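Guanine nucleotide exchange protein (PDB 1XSZ) probably acts as a guanine nucleotide exchange factor for ADP-ribosylation factor GTPases, pairing a Sec7 domain with a C-terminal domain that caps its active site. Local coordinates at residues Phe78-Phe84 with Thr95-Phe100; Pro103-Gln107 with Ile277-Thr281; Val113-Ser117 with Ala134-Phe139; Met159-Lys165 with Leu182-Tyr186; Ser255-Gly259 with Phe285-Phe290. One frame throughout, in Å; residues are numbered along the deposited sequence. Where two conformers were deposited one is given.

Interaction 1 of 5, residues Phe78-Phe84 with Thr95-Phe100; sequences FTSQMNF and TFLKTF
The last turn of helix 69-80 and the loop after it pack against the end of helix 89-98 in the Sec7 domain, with T79 CA 8.3 Å from F96 CA and F84 CA 8.6 Å from T95 CA. M82 leaves helical geometry (phi/psi -94/145), and its m, t, p side chain extends toward the second helix: SD lies 4.1 Å from F96 CD2, an oblique Met-aromatic contact, and CE lies 3.3 Å from T99 OG1. F96 is t; its CD2 also meets F84 CZ at 4.1 Å, F84 being m. F78, in t, brings CE1 to 3.7 Å from CE2 of F100, which is m; these rings sit obliquely, planes at 44°, with centroids 5.7 Å apart. T79 OG1 approaches the F96 ring edge (CE2, 3.6 Å) while hydrogen-bonding S115. T99 OG1, in m, donates to T95 O at 2.8 Å. No hydrogen bond links the segments, so sulfur, methyl and ring packing alone joins them, while T99 bonds within its own segment and T79 to helix 106-123.

Interaction 2 of 5, residues Pro103-Gln107 with Ile277-Thr281; sequences PGEAQ and IQVYT
This is a buried, mainly polar contact between the two domains: the Sec7 sequence motif PGEAQ, leading into helix 106-123, meets strand 274-280 of the capping domain. P103 is extended (phi/psi -63/153), G104 turns (-100/23), E105 is extended again (-116/131) at the N-cap position, and A106 starts the helix. I277-Y280 is regular strand, so Q278 and Y280, two residues apart, both point their CA-to-CB bonds toward the loop. E105 CA and Q278 CA are 8.2 Å apart. Y280 is m (chi2 78°) and its OH accepts from A106 N at 2.9 Å, satisfying an amide of the first helical turn; the same OH donates to Q278 OE1 at 2.7 Å. Q278, m then t, uses NE2 to donate to E105 OE1 at 2.9 Å. A water joins Q107 N (3.0 Å) to Q278 OE1 (2.9 Å). E105, also m then t, turns its other oxygen to a salt bridge with K108, while Q299 shares OE1. A106 CB rests 4.2 Å from Y280 CE2. This matched set of donors and acceptors fits a cap docked in a defined position over the active site: one E105 carboxylate oxygen and the helix's first amide are held by cap side chains.

Interaction 3 of 5, residues Val113-Ser117 with Ala134-Phe139; sequences VQSFS and AYLLAF
Both segments are regular helix, five residues of helix 106-123 and six of helix 131-149. Their axes approach to 8.7 Å and cross obliquely at 127° between N-to-C directions, nearer perpendicular than antiparallel. The nearest CA atoms are S117 CA and Y135 CA, 4.9 Å apart, which small residues allow: S117 O lies 3.4 Å from A134 CB, and S117 CB lies 3.4 Å from Y135 N. S117 takes the p rotamer and turns its hydroxyl back on its own helix, OG donating to Q114 O at 2.7 Å. One turn earlier V113, in t, points toward the partner helix; its CG1 sits 3.7 Å from A138 CB and 4.0 Å from Y135 CD1. Y135, also t, lays its ring along the first helix, where Q114 CG comes within 3.5 Å of Y135 CE1. The F116 ring presents its edge to A138, CD2 to CB being 4.4 Å. No hydrogen bond crosses between the segments; small and apolar side chains make a close-packed seam between this helix pair of the all-helical Sec7 fold. F116 continues into F84 and F96, the latter on helix 89-98, and A138 also touches that helix. Beyond the ring of Y135, its hydroxyl bonds D110 of helix 106-123 as well as K251 and W253, while F139 stacks on W253, which lies in helix 252-258 of the capping domain.

Interaction 4 of 5, residues Met159-Lys165 with Leu182-Tyr186; sequences MTVDGLK and LEELY
Y186 lays its ring against the start of helix 161-167, one face beneath V161, whose CB stands 4.1 Å from the Y186 ring centroid and 15° off its normal, a CH-pi contact. The ring is reached with chi1 in t and chi2 near 96°, and its OH donates to M159 O at 2.6 Å, tying the residues just before the helix to helix 179-191. T160 is the N-cap: in p, its OG1 accepts from G163 N at 3.0 Å. From V161 onward the backbone is helical, and the short axes of 161-165 and 182-186 pass 9.5 Å apart at 126° between their N-to-C directions. V161 CA lies 6.1 Å from E183 CA, and K165 CA 6.7 Å from L182 CA. L164, t then p, fills the space between the helices, its CD2 4.0 Å from Y186 CB and 4.2 Å from both L182 CB and L185 CD2. L182 CD1 packs along K165, 4.0 Å from CG. Toward solvent, K165 NZ forms salt bridges with D162 OD1 (3.6 Å) and E183 OE2 (3.4 Å, weak as a hydrogen bond), while E183 also pairs with K180. The outcome is an apolar interior with a charged border. L182 and L185 carry the packing on to L137 of helix 131-149, L185 touches helix 89-98 too, and M159 reaches L144, so this corner is joined to the body of the Sec7 domain.

Interaction 5 of 5, residues Ser255-Gly259 with Phe285-Phe290; sequences SFFTG and FSKWLF
Three phenylalanines, F256, F257 and F285, carry most of this contact between the end of helix 252-258 and the turn and short helix of F285-F290. F256 (t) and F285 (m) form an offset stack, with centroids 4.0 Å apart, planes at 14°, and F256 CZ 3.4 Å from F285 CD1. F285 CB also lies over the F256 ring, 3.9 Å from its centroid, a CH-pi contact. F257, in t, starts with CA-to-CB directed away yet brings its ring back: CE1 meets L289 CD1 at 3.5 Å, and F290 (m) directs its edge at the F257 face, centroids 5.8 Å apart and planes at 82°. Between these aromatic pairs the backbones come close, with F256 CA 6.0 Å from F285 CA and T258 CA 4.7 Å from S286 CA. No direct hydrogen bond spans the segments; S286 CA makes a CA-H...O contact of 3.5 Å with F257 O, and a water donates to F257 O (3.0 Å) and F285 O (2.9 Å). The first helix ends at T258; G259 leaves it with phi 86°, though its N still bonds S255 O at 2.8 Å; a CB there would crowd both S286 OG and T258 O. G259 then pairs with T281, just after strand 274-280. F256, F257 and W288 rest on helix 131-149 and T258 on helix 106-123, placing this aromatic cluster of the capping domain against the Sec7 helices.

In the fold
Interactions 1, 3 and 4 belong to the Sec7 domain, interaction 5 to the cap, and interaction 2 joins the two. Interactions 1, 2 and 3 are buried, 4 and 5 partly so. Helix 106-123 serves both 2 and 3, supplying its polar N-terminal start to the former and a tightly packed apolar side to the latter. T79 and S115 probably hydrogen-bond, and F84, F96 and F116 join interactions 1 and 3; L137 against L182 and L185 links 3 to 4. The probable bond from T281 N to G259 O (2.9 Å) couples 2 and 5. Direct hydrogen bonds cross in 2, at the domain boundary, and in outlying 4, which adds a salt-bridge network; aromatic packing prevails in 1 and 5.

Interaction 1 of 5, residues Phe78-Phe84 with Thr95-Phe100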
# COMPACT_ATOMS: atom_id res chain seq x y z
N PHE A 78 5.95 -14.21 7.72
CA PHE A 78 7.08 -13.62 7.03
C PHE A 78 7.92 -12.76 7.97
O PHE A 78 9.15 -12.87 8.01
CB PHE A 78 6.58 -12.78 5.85
CG PHE A 78 7.66 -12.15 5.02
CD1 PHE A 78 8.10 -10.85 5.29
CD2 PHE A 78 8.24 -12.83 3.96
CE1 PHE A 78 9.09 -10.26 4.52
CE2 PHE A 78 9.23 -12.25 3.17
CZ PHE A 78 9.65 -10.96 3.45
N THR A 79 7.26 -11.90 8.73
CA THR A 79 7.97 -11.03 9.66
C THR A 79 8.53 -11.81 10.86
O THR A 79 9.61 -11.49 11.36
CB THR A 79 7.06 -9.89 10.12
OG1 THR A 79 6.61 -9.17 8.97
CG2 THR A 79 7.81 -8.95 11.04
N SER A 80 7.80 -12.83 11.30
CA SER A 80 8.23 -13.64 12.43
C SER A 80 9.50 -14.42 12.08
O SER A 80 10.28 -14.77 12.97
CB SER A 80 7.13 -14.61 12.84
OG SER A 80 5.99 -13.91 13.32
N GLN A 81 9.69 -14.69 10.80
CA GLN A 81 10.86 -15.43 10.33
C GLN A 81 12.11 -14.57 10.26
O GLN A 81 13.20 -15.06 9.95
CB GLN A 81 10.55 -16.07 8.97
CG GLN A 81 9.50 -17.17 9.06
CD GLN A 81 8.92 -17.56 7.72
OE1 GLN A 81 9.25 -16.97 6.69
NE2 GLN A 81 8.04 -18.56 7.72
N MET A 82 11.96 -13.28 10.55
CA MET A 82 13.09 -12.36 10.54
C MET A 82 13.64 -12.27 11.96
O MET A 82 12.88 -12.33 12.93
CB MET A 82 12.64 -10.97 10.07
CG MET A 82 12.16 -10.95 8.63
SD MET A 82 11.57 -9.33 8.09
CE MET A 82 13.10 -8.46 7.86
N ASN A 83 14.95 -12.12 12.08
CA ASN A 83 15.59 -12.05 13.40
C ASN A 83 15.95 -10.62 13.78
O ASN A 83 16.91 -10.06 13.27
CB ASN A 83 16.86 -12.91 13.40
CG ASN A 83 17.55 -12.94 14.76
OD1 ASN A 83 18.70 -13.37 14.88
ND2 ASN A 83 16.84 -12.50 15.79
N PHE A 84 15.18 -10.04 14.70
CA PHE A 84 15.42 -8.68 15.16
C PHE A 84 16.18 -8.67 16.49
O PHE A 84 16.56 -7.62 16.98
CB PHE A 84 14.10 -7.93 15.32
CG PHE A 84 13.36 -7.74 14.03
CD1 PHE A 84 13.92 -7.00 13.00
CD2 PHE A 84 12.12 -8.34 13.83
CE1 PHE A 84 13.26 -6.85 11.78
CE2 PHE A 84 11.45 -8.20 12.62
CZ PHE A 84 12.03 -7.46 11.59
N THR A 95 16.19 -2.47 8.77
CA THR A 95 16.33 -3.77 8.13
C THR A 95 15.00 -4.22 7.54
O THR A 95 14.93 -4.72 6.41
CB THR A 95 16.84 -4.81 9.14
OG1 THR A 95 18.16 -4.45 9.56
CG2 THR A 95 16.86 -6.20 8.51
N PHE A 96 13.93 -4.03 8.30
CA PHE A 96 12.60 -4.42 7.86
C PHE A 96 12.19 -3.65 6.60
O PHE A 96 11.82 -4.25 5.59
CB PHE A 96 11.59 -4.18 8.99
CG PHE A 96 10.17 -4.49 8.62
CD1 PHE A 96 9.32 -3.47 8.18
CD2 PHE A 96 9.68 -5.79 8.70
CE1 PHE A 96 7.99 -3.77 7.82
CE2 PHE A 96 8.37 -6.09 8.35
CZ PHE A 96 7.52 -5.07 7.91
N LEU A 97 12.27 -2.33 6.65
CA LEU A 97 11.86 -1.53 5.50
C LEU A 97 12.66 -1.80 4.24
O LEU A 97 12.11 -1.79 3.13
CB LEU A 97 11.91 -0.04 5.85
CG LEU A 97 10.93 0.39 6.95
CD1 LEU A 97 11.24 1.82 7.36
CD2 LEU A 97 9.49 0.26 6.45
N LYS A 98 13.96 -2.06 4.39
CA LYS A 98 14.83 -2.32 3.24
C LYS A 98 14.57 -3.69 2.60
O LYS A 98 15.03 -3.95 1.49
CB LYS A 98 16.29 -2.19 3.68
CG LYS A 98 17.33 -2.54 2.63
CD LYS A 98 18.74 -2.26 3.13
CE LYS A 98 19.05 -3.03 4.41
NZ LYS A 98 19.00 -4.50 4.20
N THR A 99 13.83 -4.55 3.30
CA THR A 99 13.53 -5.89 2.81
C THR A 99 12.54 -5.92 1.64
O THR A 99 12.55 -6.85 0.83
CB THR A 99 12.93 -6.75 3.96
OG1 THR A 99 13.87 -6.85 5.03
CG2 THR A 99 12.58 -8.15 3.47
N PHE A 100 11.72 -4.88 1.53
CA PHE A 100 10.69 -4.84 0.50
C PHE A 100 10.88 -3.86 -0.64
O PHE A 100 11.68 -2.93 -0.57
CB PHE A 100 9.34 -4.44 1.10
CG PHE A 100 8.94 -5.21 2.33
CD1 PHE A 100 9.37 -4.83 3.60
CD2 PHE A 100 8.09 -6.30 2.21
CE1 PHE A 100 8.96 -5.53 4.73
CE2 PHE A 100 7.67 -7.01 3.33
CZ PHE A 100 8.11 -6.62 4.60

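Interaction 2 of 5, residues Pro103-Gln107 with Ile277-Thr281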
# COMPACT_ATOMS: atom_id res chain seq x y z
N PRO A 103 5.21 -0.96 -1.21
CA PRO A 103 4.05 -0.51 -1.99
C PRO A 103 3.97 1.01 -1.92
O PRO A 103 4.45 1.62 -0.96
CB PRO A 103 2.87 -1.19 -1.29
CG PRO A 103 3.37 -1.39 0.12
CD PRO A 103 4.79 -1.83 -0.10
N GLY A 104 3.39 1.63 -2.94
CA GLY A 104 3.27 3.08 -2.95
C GLY A 104 1.88 3.51 -2.53
O GLY A 104 1.44 4.61 -2.86
N GLU A 105 1.19 2.65 -1.79
CA GLU A 105 -0.16 2.90 -1.31
C GLU A 105 -0.15 2.96 0.21
O GLU A 105 0.38 2.06 0.86
CB GLU A 105 -1.09 1.80 -1.79
CG GLU A 105 -1.16 1.68 -3.31
CD GLU A 105 -1.76 0.37 -3.75
OE1 GLU A 105 -2.97 0.17 -3.56
OE2 GLU A 105 -1.01 -0.47 -4.29
N ALA A 106 -0.77 4.00 0.75
CA ALA A 106 -0.80 4.23 2.19
C ALA A 106 -1.25 3.08 3.08
O ALA A 106 -0.57 2.76 4.06
CB ALA A 106 -1.65 5.46 2.48
N GLN A 107 -2.39 2.47 2.78
CA GLN A 107 -2.87 1.40 3.64
C GLN A 107 -1.97 0.17 3.64
O GLN A 107 -1.85 -0.52 4.65
CB GLN A 107 -4.31 1.02 3.29
CG GLN A 107 -5.31 2.13 3.59
CD GLN A 107 -6.75 1.68 3.47
OE1 GLN A 107 -7.67 2.47 3.69
NE2 GLN A 107 -6.96 0.42 3.12
N ILE A 277 -10.95 3.76 -4.78
CA ILE A 277 -10.33 4.92 -5.38
C ILE A 277 -9.53 5.64 -4.31
O ILE A 277 -10.09 6.14 -3.32
CB ILE A 277 -11.39 5.89 -5.96
CG1 ILE A 277 -12.25 5.16 -7.00
CG2 ILE A 277 -10.70 7.09 -6.58
CD1 ILE A 277 -13.34 6.03 -7.60
N GLN A 278 -8.21 5.66 -4.48
CA GLN A 278 -7.31 6.32 -3.54
C GLN A 278 -6.90 7.67 -4.09
O GLN A 278 -6.63 7.80 -5.29
CB GLN A 278 -6.05 5.48 -3.33
CG GLN A 278 -6.29 4.08 -2.85
CD GLN A 278 -5.02 3.26 -2.87
OE1 GLN A 278 -4.01 3.66 -2.29
NE2 GLN A 278 -5.05 2.13 -3.56
N VAL A 279 -6.81 8.66 -3.23
CA VAL A 279 -6.41 10.00 -3.64
C VAL A 279 -5.19 10.46 -2.86
O VAL A 279 -5.13 10.30 -1.64
CB VAL A 279 -7.56 11.01 -3.42
CG1 VAL A 279 -7.10 12.40 -3.79
CG2 VAL A 279 -8.77 10.61 -4.26
N TYR A 280 -4.22 11.02 -3.57
CA TYR A 280 -3.00 11.55 -2.97
C TYR A 280 -2.73 12.94 -3.52
O TYR A 280 -2.83 13.16 -4.72
CB TYR A 280 -1.78 10.68 -3.28
CG TYR A 280 -1.86 9.26 -2.78
CD1 TYR A 280 -2.62 8.31 -3.45
CD2 TYR A 280 -1.22 8.89 -1.60
CE1 TYR A 280 -2.74 7.02 -2.96
CE2 TYR A 280 -1.33 7.60 -1.10
CZ TYR A 280 -2.10 6.67 -1.78
OH TYR A 280 -2.25 5.40 -1.27
N THR A 281 -2.40 13.89 -2.65
CA THR A 281 -2.05 15.23 -3.09
C THR A 281 -0.71 15.53 -2.43
O THR A 281 -0.51 15.27 -1.23
CB THR A 281 -3.11 16.29 -2.70
OG1 THR A 281 -3.31 16.30 -1.28
CG2 THR A 281 -4.42 15.99 -3.39
O HOH W 1 -4.14 2.67 0.40

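Interaction 3 of 5, residues Val113-Ser117 with Ala134-Phe139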
# COMPACT_ATOMS: atom_id res chain seq x y z
N VAL A 113 4.13 -1.70 8.36
CA VAL A 113 4.66 -1.09 9.58
C VAL A 113 4.04 -1.74 10.83
O VAL A 113 4.73 -1.96 11.83
CB VAL A 113 4.41 0.44 9.57
CG1 VAL A 113 4.85 1.07 10.89
CG2 VAL A 113 5.20 1.07 8.42
N GLN A 114 2.75 -2.05 10.77
CA GLN A 114 2.08 -2.69 11.90
C GLN A 114 2.66 -4.09 12.15
O GLN A 114 2.76 -4.54 13.29
CB GLN A 114 0.58 -2.79 11.64
CG GLN A 114 -0.15 -1.46 11.71
CD GLN A 114 -1.61 -1.58 11.34
OE1 GLN A 114 -2.34 -2.40 11.90
NE2 GLN A 114 -2.04 -0.76 10.39
N SER A 115 3.02 -4.79 11.08
CA SER A 115 3.59 -6.13 11.22
C SER A 115 4.93 -6.04 11.95
O SER A 115 5.21 -6.81 12.88
CB SER A 115 3.78 -6.77 9.85
OG SER A 115 4.29 -8.08 9.97
N PHE A 116 5.76 -5.09 11.54
CA PHE A 116 7.05 -4.91 12.19
C PHE A 116 6.88 -4.57 13.67
O PHE A 116 7.54 -5.16 14.52
CB PHE A 116 7.83 -3.77 11.54
CG PHE A 116 9.00 -3.31 12.37
CD1 PHE A 116 10.18 -4.03 12.40
CD2 PHE A 116 8.87 -2.19 13.19
CE1 PHE A 116 11.23 -3.66 13.24
CE2 PHE A 116 9.91 -1.81 14.04
CZ PHE A 116 11.08 -2.55 14.07
N SER A 117 6.00 -3.62 13.96
CA SER A 117 5.78 -3.20 15.34
C SER A 117 5.37 -4.36 16.24
O SER A 117 5.83 -4.47 17.37
CB SER A 117 4.72 -2.09 15.40
OG SER A 117 3.46 -2.56 14.96
N ALA A 134 4.94 0.33 20.02
CA ALA A 134 5.96 0.08 19.02
C ALA A 134 5.53 0.68 17.68
O ALA A 134 6.35 1.21 16.94
CB ALA A 134 6.21 -1.42 18.87
N TYR A 135 4.23 0.59 17.39
CA TYR A 135 3.68 1.14 16.15
C TYR A 135 3.84 2.66 16.14
O TYR A 135 4.27 3.24 15.15
CB TYR A 135 2.20 0.75 16.03
CG TYR A 135 1.47 1.40 14.87
CD1 TYR A 135 1.81 1.11 13.55
CD2 TYR A 135 0.44 2.31 15.10
CE1 TYR A 135 1.12 1.70 12.48
CE2 TYR A 135 -0.25 2.90 14.05
CZ TYR A 135 0.09 2.59 12.75
OH TYR A 135 -0.61 3.18 11.71
N LEU A 136 3.50 3.30 17.25
CA LEU A 136 3.64 4.75 17.35
C LEU A 136 5.10 5.13 17.10
O LEU A 136 5.40 6.05 16.33
CB LEU A 136 3.20 5.25 18.73
CG LEU A 136 3.51 6.72 19.02
CD1 LEU A 136 2.71 7.61 18.08
CD2 LEU A 136 3.17 7.05 20.47
N LEU A 137 6.02 4.43 17.76
CA LEU A 137 7.44 4.72 17.61
C LEU A 137 7.87 4.52 16.16
O LEU A 137 8.63 5.33 15.62
CB LEU A 137 8.26 3.79 18.51
CG LEU A 137 9.61 4.32 18.99
CD1 LEU A 137 9.42 5.55 19.87
CD2 LEU A 137 10.31 3.22 19.76
N ALA A 138 7.38 3.45 15.53
CA ALA A 138 7.72 3.16 14.15
C ALA A 138 7.28 4.24 13.18
O ALA A 138 8.09 4.73 12.39
CB ALA A 138 7.15 1.81 13.74
N PHE A 139 6.00 4.64 13.22
CA PHE A 139 5.58 5.65 12.26
C PHE A 139 6.13 7.03 12.60
O PHE A 139 6.37 7.83 11.70
CB PHE A 139 4.05 5.60 12.01
CG PHE A 139 3.19 6.24 13.06
CD1 PHE A 139 3.15 7.62 13.22
CD2 PHE A 139 2.31 5.46 13.82
CE1 PHE A 139 2.25 8.22 14.10
CE2 PHE A 139 1.40 6.05 14.70
CZ PHE A 139 1.38 7.44 14.84

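Interaction 4 of 5, residues Met159-Lys165 with Leu182-Tyr186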
# COMPACT_ATOMS: atom_id res chain seq x y z
N MET A 159 12.44 19.00 13.52
CA MET A 159 12.16 18.56 14.88
C MET A 159 13.47 18.36 15.63
O MET A 159 14.45 17.88 15.05
CB MET A 159 11.38 17.24 14.87
CG MET A 159 11.21 16.60 16.24
SD MET A 159 10.22 15.10 16.21
CE MET A 159 8.62 15.74 16.71
N THR A 160 13.48 18.73 16.90
CA THR A 160 14.65 18.57 17.76
C THR A 160 14.39 17.38 18.67
O THR A 160 13.27 16.89 18.74
CB THR A 160 14.87 19.80 18.64
OG1 THR A 160 13.75 19.95 19.52
CG2 THR A 160 15.02 21.06 17.79
N VAL A 161 15.42 16.91 19.37
CA VAL A 161 15.23 15.78 20.26
C VAL A 161 14.25 16.16 21.38
O VAL A 161 13.47 15.33 21.83
CB VAL A 161 16.58 15.29 20.84
CG1 VAL A 161 17.21 16.36 21.70
CG2 VAL A 161 16.36 14.01 21.64
N ASP A 162 14.29 17.42 21.80
CA ASP A 162 13.37 17.87 22.84
C ASP A 162 11.95 17.85 22.28
O ASP A 162 11.00 17.50 22.98
CB ASP A 162 13.74 19.28 23.32
CG ASP A 162 15.05 19.30 24.08
OD1 ASP A 162 15.18 18.54 25.06
OD2 ASP A 162 15.95 20.09 23.70
N GLY A 163 11.82 18.21 21.01
CA GLY A 163 10.51 18.20 20.38
C GLY A 163 9.97 16.78 20.27
O GLY A 163 8.78 16.54 20.43
N LEU A 164 10.86 15.82 19.99
CA LEU A 164 10.44 14.43 19.88
C LEU A 164 9.90 13.95 21.23
O LEU A 164 8.84 13.33 21.29
CB LEU A 164 11.62 13.54 19.46
CG LEU A 164 11.29 12.05 19.37
CD1 LEU A 164 10.30 11.80 18.24
CD2 LEU A 164 12.57 11.25 19.13
N LYS A 165 10.62 14.26 22.30
CA LYS A 165 10.21 13.85 23.64
C LYS A 165 8.88 14.48 24.03
O LYS A 165 8.02 13.81 24.61
CB LYS A 165 11.30 14.20 24.66
CG LYS A 165 12.56 13.36 24.48
CD LYS A 165 13.61 13.63 25.56
CE LYS A 165 14.23 15.01 25.43
NZ LYS A 165 15.29 15.23 26.46
N LEU A 182 14.63 7.76 23.61
CA LEU A 182 14.24 8.66 22.53
C LEU A 182 15.42 9.48 22.01
O LEU A 182 15.51 9.75 20.82
CB LEU A 182 13.10 9.59 22.99
CG LEU A 182 11.76 8.89 23.24
CD1 LEU A 182 10.70 9.94 23.56
CD2 LEU A 182 11.35 8.10 22.00
N GLU A 183 16.33 9.86 22.90
CA GLU A 183 17.50 10.63 22.48
C GLU A 183 18.36 9.76 21.56
O GLU A 183 18.90 10.24 20.56
CB GLU A 183 18.29 11.08 23.72
CG GLU A 183 17.57 12.17 24.51
CD GLU A 183 18.27 12.55 25.80
OE1 GLU A 183 19.51 12.66 25.80
OE2 GLU A 183 17.57 12.77 26.81
N GLU A 184 18.46 8.48 21.88
CA GLU A 184 19.22 7.54 21.08
C GLU A 184 18.55 7.32 19.72
O GLU A 184 19.20 7.32 18.68
CB GLU A 184 19.36 6.23 21.83
CG GLU A 184 19.66 5.04 20.96
CD GLU A 184 19.73 3.77 21.76
OE1 GLU A 184 19.16 3.74 22.88
OE2 GLU A 184 20.34 2.81 21.28
N LEU A 185 17.23 7.12 19.75
CA LEU A 185 16.46 6.89 18.52
C LEU A 185 16.65 8.08 17.58
O LEU A 185 16.93 7.91 16.39
CB LEU A 185 14.98 6.71 18.88
CG LEU A 185 13.97 6.47 17.75
CD1 LEU A 185 12.72 5.85 18.34
CD2 LEU A 185 13.64 7.78 17.04
N TYR A 186 16.50 9.28 18.11
CA TYR A 186 16.65 10.49 17.32
C TYR A 186 18.02 10.55 16.62
O TYR A 186 18.10 10.78 15.42
CB TYR A 186 16.49 11.72 18.24
CG TYR A 186 16.55 13.04 17.52
CD1 TYR A 186 15.38 13.70 17.12
CD2 TYR A 186 17.77 13.64 17.22
CE1 TYR A 186 15.44 14.92 16.44
CE2 TYR A 186 17.84 14.86 16.55
CZ TYR A 186 16.67 15.49 16.17
OH TYR A 186 16.74 16.70 15.52

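Interaction 5 of 5, residues Ser255-Gly259 with Phe285-Phe290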
# COMPACT_ATOMS: atom_id res chain seq x y z
N SER A 255 -0.87 10.90 5.71
CA SER A 255 -1.04 12.11 4.90
C SER A 255 0.31 12.83 4.82
O SER A 255 0.71 13.31 3.76
CB SER A 255 -2.09 13.02 5.55
OG SER A 255 -2.20 14.25 4.86
N PHE A 256 1.01 12.88 5.95
CA PHE A 256 2.32 13.52 6.04
C PHE A 256 3.34 12.76 5.16
O PHE A 256 4.03 13.35 4.33
CB PHE A 256 2.76 13.49 7.52
CG PHE A 256 4.16 13.98 7.79
CD1 PHE A 256 5.27 13.20 7.47
CD2 PHE A 256 4.36 15.18 8.46
CE1 PHE A 256 6.56 13.62 7.82
CE2 PHE A 256 5.64 15.61 8.81
CZ PHE A 256 6.75 14.82 8.49
N PHE A 257 3.39 11.45 5.34
CA PHE A 257 4.35 10.62 4.65
C PHE A 257 4.14 10.44 3.14
O PHE A 257 5.11 10.48 2.37
CB PHE A 257 4.39 9.25 5.35
CG PHE A 257 5.48 8.33 4.86
CD1 PHE A 257 6.82 8.72 4.87
CD2 PHE A 257 5.17 7.04 4.44
CE1 PHE A 257 7.83 7.84 4.47
CE2 PHE A 257 6.17 6.15 4.04
CZ PHE A 257 7.50 6.56 4.06
N THR A 258 2.89 10.27 2.73
CA THR A 258 2.57 9.98 1.33
C THR A 258 1.64 10.95 0.60
O THR A 258 1.49 10.84 -0.62
CB THR A 258 1.88 8.61 1.20
OG1 THR A 258 0.55 8.70 1.74
CG2 THR A 258 2.65 7.53 1.96
N GLY A 259 1.01 11.86 1.33
CA GLY A 259 0.07 12.80 0.70
C GLY A 259 -1.32 12.20 0.61
O GLY A 259 -2.23 12.77 0.01
N PHE A 285 6.43 17.27 2.66
CA PHE A 285 7.01 16.05 3.22
C PHE A 285 6.94 14.88 2.25
O PHE A 285 7.93 14.18 2.02
CB PHE A 285 6.29 15.68 4.52
CG PHE A 285 6.23 16.81 5.51
CD1 PHE A 285 7.37 17.21 6.20
CD2 PHE A 285 5.04 17.50 5.73
CE1 PHE A 285 7.34 18.29 7.08
CE2 PHE A 285 4.99 18.58 6.61
CZ PHE A 285 6.14 18.97 7.28
N SER A 286 5.77 14.66 1.66
CA SER A 286 5.58 13.54 0.75
C SER A 286 6.34 13.64 -0.57
O SER A 286 6.77 12.63 -1.11
CB SER A 286 4.09 13.35 0.45
OG SER A 286 3.58 14.40 -0.35
N LYS A 287 6.52 14.87 -1.06
CA LYS A 287 7.22 15.09 -2.33
C LYS A 287 8.61 14.50 -2.36
O LYS A 287 9.12 14.14 -3.42
CB LYS A 287 7.32 16.58 -2.62
CG LYS A 287 6.00 17.27 -2.95
CD LYS A 287 6.24 18.72 -3.34
CE LYS A 287 4.94 19.43 -3.67
NZ LYS A 287 4.05 19.55 -2.49
N TRP A 288 9.23 14.39 -1.19
CA TRP A 288 10.59 13.87 -1.08
C TRP A 288 10.68 12.42 -1.56
O TRP A 288 11.69 12.00 -2.13
CB TRP A 288 11.04 13.96 0.38
CG TRP A 288 12.48 13.63 0.61
CD1 TRP A 288 13.56 14.18 -0.01
CD2 TRP A 288 13.00 12.67 1.54
NE1 TRP A 288 14.72 13.64 0.48
CE2 TRP A 288 14.41 12.71 1.43
CE3 TRP A 288 12.41 11.80 2.46
CZ2 TRP A 288 15.24 11.89 2.21
CZ3 TRP A 288 13.23 10.99 3.23
CH2 TRP A 288 14.63 11.04 3.10
N LEU A 289 9.60 11.67 -1.37
CA LEU A 289 9.57 10.27 -1.75
C LEU A 289 8.55 9.91 -2.82
O LEU A 289 8.71 8.91 -3.52
CB LEU A 289 9.31 9.40 -0.52
CG LEU A 289 10.38 9.45 0.58
CD1 LEU A 289 9.87 8.76 1.84
CD2 LEU A 289 11.66 8.80 0.08
N PHE A 290 7.50 10.71 -2.95
CA PHE A 290 6.45 10.39 -3.90
C PHE A 290 6.21 11.40 -5.02
O PHE A 290 5.21 11.32 -5.73
CB PHE A 290 5.15 10.10 -3.14
CG PHE A 290 5.29 9.00 -2.13
CD1 PHE A 290 5.63 9.28 -0.81
CD2 PHE A 290 5.14 7.67 -2.51
CE1 PHE A 290 5.82 8.25 0.12
CE2 PHE A 290 5.33 6.63 -1.59
CZ PHE A 290 5.68 6.92 -0.28
O HOH W 2 7.80 11.57 3.24